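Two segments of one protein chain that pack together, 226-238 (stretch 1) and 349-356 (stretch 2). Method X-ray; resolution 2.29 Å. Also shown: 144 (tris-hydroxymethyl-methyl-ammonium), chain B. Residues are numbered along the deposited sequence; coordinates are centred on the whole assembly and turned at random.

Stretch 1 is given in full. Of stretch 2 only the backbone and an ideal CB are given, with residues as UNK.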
# COMPACT_ATOMS: atom_id res chain seq x y z
N ASN A 226 23.85 19.04 4.13
CA ASN A 226 23.34 18.04 5.06
C ASN A 226 23.37 16.61 4.51
O ASN A 226 22.83 15.71 5.17
CB ASN A 226 21.91 18.39 5.49
CG ASN A 226 21.82 19.72 6.24
OD1 ASN A 226 22.84 20.27 6.68
ND2 ASN A 226 20.60 20.25 6.37
N GLN A 227 23.96 16.38 3.35
CA GLN A 227 24.02 15.04 2.78
C GLN A 227 25.17 14.26 3.43
O GLN A 227 26.31 14.71 3.44
CB GLN A 227 24.18 15.09 1.27
CG GLN A 227 24.27 13.75 0.58
CD GLN A 227 22.94 13.08 0.50
OE1 GLN A 227 21.88 13.71 0.74
NE2 GLN A 227 22.97 11.78 0.18
N ASP A 228 24.83 13.14 4.04
CA ASP A 228 25.82 12.21 4.55
C ASP A 228 26.71 11.72 3.39
O ASP A 228 26.22 11.19 2.39
CB ASP A 228 25.08 11.04 5.23
CG ASP A 228 26.01 10.00 5.88
OD1 ASP A 228 25.50 9.16 6.65
OD2 ASP A 228 27.23 9.98 5.61
N ILE A 229 28.02 11.95 3.51
CA ILE A 229 28.95 11.57 2.44
C ILE A 229 28.96 10.05 2.20
O ILE A 229 29.29 9.60 1.10
CB ILE A 229 30.35 12.12 2.76
CG1 ILE A 229 31.25 12.07 1.53
CG2 ILE A 229 31.00 11.37 3.93
CD1 ILE A 229 32.59 12.72 1.75
N ASN A 230 28.61 9.24 3.22
CA ASN A 230 28.44 7.79 3.05
C ASN A 230 27.15 7.43 2.32
O ASN A 230 27.01 6.28 1.89
CB ASN A 230 28.46 7.07 4.41
CG ASN A 230 28.66 5.56 4.27
OD1 ASN A 230 29.68 5.11 3.71
ND2 ASN A 230 27.74 4.78 4.80
N ALA A 231 26.21 8.37 2.20
CA ALA A 231 24.98 8.17 1.42
C ALA A 231 25.18 8.62 -0.02
O ALA A 231 24.35 9.34 -0.61
CB ALA A 231 23.80 8.91 2.06
N LEU A 232 26.30 8.19 -0.60
CA LEU A 232 26.70 8.62 -1.94
C LEU A 232 27.40 7.48 -2.67
O LEU A 232 27.76 6.46 -2.08
CB LEU A 232 27.64 9.83 -1.86
CG LEU A 232 27.01 11.15 -1.38
CD1 LEU A 232 28.13 12.11 -1.12
CD2 LEU A 232 26.05 11.71 -2.43
N ALA A 233 27.62 7.69 -3.97
CA ALA A 233 28.42 6.79 -4.79
C ALA A 233 29.08 7.61 -5.88
O ALA A 233 28.59 8.69 -6.24
CB ALA A 233 27.56 5.65 -5.39
N ASN A 234 30.20 7.10 -6.42
CA ASN A 234 30.89 7.81 -7.48
C ASN A 234 30.30 7.46 -8.85
O ASN A 234 29.30 6.76 -8.97
CB ASN A 234 32.40 7.54 -7.45
CG ASN A 234 32.78 6.07 -7.67
OD1 ASN A 234 32.07 5.30 -8.31
ND2 ASN A 234 33.93 5.69 -7.12
N ASP A 235 30.96 7.95 -9.90
CA ASP A 235 30.45 7.85 -11.27
C ASP A 235 30.40 6.41 -11.78
O ASP A 235 29.60 6.09 -12.66
CB ASP A 235 31.32 8.70 -12.19
CG ASP A 235 30.65 9.00 -13.48
OD1 ASP A 235 31.31 8.90 -14.54
OD2 ASP A 235 29.45 9.33 -13.43
N ASP A 236 31.26 5.54 -11.26
CA ASP A 236 31.22 4.13 -11.62
C ASP A 236 30.35 3.32 -10.65
O ASP A 236 30.44 2.08 -10.62
CB ASP A 236 32.64 3.57 -11.71
CG ASP A 236 33.56 4.44 -12.58
OD1 ASP A 236 34.74 4.63 -12.21
OD2 ASP A 236 33.10 4.94 -13.64
N ASN A 237 29.52 4.01 -9.86
CA ASN A 237 28.46 3.45 -9.01
C ASN A 237 29.00 2.74 -7.77
O ASN A 237 28.27 2.00 -7.10
CB ASN A 237 27.54 2.51 -9.80
CG ASN A 237 26.68 3.26 -10.79
OD1 ASN A 237 26.83 4.47 -10.94
ND2 ASN A 237 25.77 2.56 -11.45
N GLU A 238 30.25 2.96 -7.43
CA GLU A 238 30.79 2.39 -6.22
C GLU A 238 30.35 3.23 -5.03
O GLU A 238 30.59 4.45 -5.03
CB GLU A 238 32.30 2.36 -6.30
CG GLU A 238 32.85 1.84 -7.61
CD GLU A 238 34.36 1.90 -7.63
OE1 GLU A 238 34.90 3.01 -7.78
OE2 GLU A 238 35.00 0.83 -7.45
N UNK A 349 36.37 16.47 -8.29
CA UNK A 349 36.04 15.06 -8.16
C UNK A 349 35.42 14.53 -9.46
O UNK A 349 35.17 15.29 -10.40
CB UNK A 349 35.09 14.84 -6.98
N UNK A 350 35.16 13.22 -9.48
CA UNK A 350 34.31 12.60 -10.49
C UNK A 350 32.88 12.96 -10.13
O UNK A 350 32.64 13.52 -9.06
CB UNK A 350 34.51 11.09 -10.56
N UNK A 351 31.93 12.66 -11.02
CA UNK A 351 30.54 13.01 -10.76
C UNK A 351 29.96 12.13 -9.66
O UNK A 351 30.37 10.98 -9.47
CB UNK A 351 29.71 12.88 -12.04
N UNK A 352 28.99 12.70 -8.95
CA UNK A 352 28.47 12.17 -7.69
C UNK A 352 27.07 11.64 -7.92
O UNK A 352 26.27 12.27 -8.63
CB UNK A 352 28.47 13.24 -6.59
N UNK A 353 26.75 10.49 -7.31
CA UNK A 353 25.42 9.91 -7.38
C UNK A 353 24.88 9.66 -5.98
O UNK A 353 25.62 9.59 -5.00
CB UNK A 353 25.44 8.61 -8.19
N UNK A 354 23.56 9.48 -5.91
CA UNK A 354 22.82 9.36 -4.66
C UNK A 354 21.94 8.11 -4.73
O UNK A 354 21.36 7.81 -5.78
CB UNK A 354 21.98 10.61 -4.40
N UNK A 355 21.83 7.33 -3.65
CA UNK A 355 20.94 6.16 -3.67
C UNK A 355 19.48 6.57 -3.86
O UNK A 355 19.02 7.59 -3.33
CB UNK A 355 21.09 5.36 -2.38
N UNK A 356 18.75 5.77 -4.63
CA UNK A 356 17.52 6.20 -5.28
C UNK A 356 16.52 5.05 -5.27
O UNK A 356 16.89 3.88 -5.19
CB UNK A 356 17.79 6.67 -6.71
C1 144 B . 17.99 15.75 8.26
N 144 B . 18.23 15.14 6.95
C2 144 B . 19.35 15.82 6.29
O2 144 B . 18.99 17.04 5.69
C3 144 B . 17.04 15.26 6.12
O3 144 B . 17.08 14.32 5.06
C4 144 B . 18.57 13.71 7.02
O4 144 B . 18.71 13.10 8.29

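Position 349 has no atom of stretch 1 within 5.5 Å of its ideal CB, so this contact hardly constrains it. The residue is Ser-349, whose OG donates to the backbone O of position 350 at 2.5 Å.

At 350, CA-to-CB points toward stretch 1, and the ideal CB lies 4.3 Å from CB of Asp-235 and 5.2 Å from CB of Asn-234. With phi/psi of -75/171 the backbone is extended; a small or medium apolar side chain, or threonine, would suit. The residue is Val-350, chi1 m, and its CG2 sits 3.8 Å from CB of Asn-234.

Position 351 points sideways, its ideal CB 3.8 Å from OD2 of Asp-235. A small side chain such as alanine or serine would suit; the nearby carboxylate argues against an acid. The residue is Ala-351. Its O lies 3.1 Å from N of Asp-235, but the angle is too poor for a hydrogen bond; water 1 instead links the two residues, accepting from N of Ala-351 at 3.2 Å and donating weakly to OD1 of Asp-235 at 3.2 Å.

At 352 CA-to-CB points away, yet the ideal CB is 5.1 Å from CD2 of Leu-232. A branched or long apolar chain could reach back to that methyl. Ile-352 does so: its CG2 meets CD2 of Leu-232 at 3.6 Å.

Position 353 pairs with Ala-233 in a single antiparallel bridge. Its N donates to O of Ala-233 at 2.8 Å (160°), and its O accepts from N of Ala-233 at 2.9 Å (151°). CA-to-CB points sideways, the ideal CB lying 4.4 Å from O of Asn-234 and 5.2 Å from OD1 of Asn-237, with the carboxylate of Asp-235 nearby. Such a group of acceptors favours a long donor: lysine, arginine or perhaps glutamine. The residue is Lys-353. Its nearly extended chain (m, t, t, t) brings NZ to O of Asp-235 at 3.3 Å and to OD1 of Asn-237 at 2.3 Å, a very short hydrogen bond. Water 2 accepts from NZ at 2.7 Å and donates to O of Asp-235 at 3.0 Å.

At 354 the ideal CB is 4.7 Å from CD2 of Leu-232 and 4.8 Å from NE2 of Gln-227, so leucine, isoleucine or methionine would fit. Ile-354 extends (t, t), placing CD1 3.6 Å from NE2 of Gln-227.

Position 355, with phi -63°, permits proline among many residues. Pro-355 sets CD 3.1 Å from O of Ala-231.

Position 356 is beyond reach and unconstrained here; it holds Tyr-356.

Stretch 2 349-356: SVAIKIPY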
# COMPACT_ATOMS: atom_id res chain seq x y z
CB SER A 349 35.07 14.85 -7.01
OG SER A 349 33.75 15.15 -7.45
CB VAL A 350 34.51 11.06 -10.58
CG1 VAL A 350 35.97 10.71 -10.90
CG2 VAL A 350 34.08 10.41 -9.28
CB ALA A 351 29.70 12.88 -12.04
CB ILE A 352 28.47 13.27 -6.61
CG1 ILE A 352 29.89 13.71 -6.30
CG2 ILE A 352 27.76 12.83 -5.36
CD1 ILE A 352 30.88 12.57 -6.25
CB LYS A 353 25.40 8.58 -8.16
CG LYS A 353 25.74 8.71 -9.64
CD LYS A 353 25.57 7.39 -10.37
CE LYS A 353 25.96 7.53 -11.83
NZ LYS A 353 26.32 6.22 -12.39
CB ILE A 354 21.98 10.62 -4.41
CG1 ILE A 354 21.39 10.64 -2.99
CG2 ILE A 354 20.88 10.78 -5.49
CD1 ILE A 354 20.73 11.99 -2.62
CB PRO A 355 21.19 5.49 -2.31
CG PRO A 355 22.59 5.97 -1.89
CD PRO A 355 22.68 7.40 -2.44
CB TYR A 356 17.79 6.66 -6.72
CG TYR A 356 16.54 7.09 -7.49
CD1 TYR A 356 15.94 6.26 -8.42
CD2 TYR A 356 15.97 8.34 -7.27
CE1 TYR A 356 14.80 6.67 -9.13
CE2 TYR A 356 14.85 8.75 -7.94
CZ TYR A 356 14.26 7.93 -8.87
OH TYR A 356 13.15 8.39 -9.53
O HOH W 1 32.96 11.50 -13.85
O HOH W 2 27.57 7.09 -14.67
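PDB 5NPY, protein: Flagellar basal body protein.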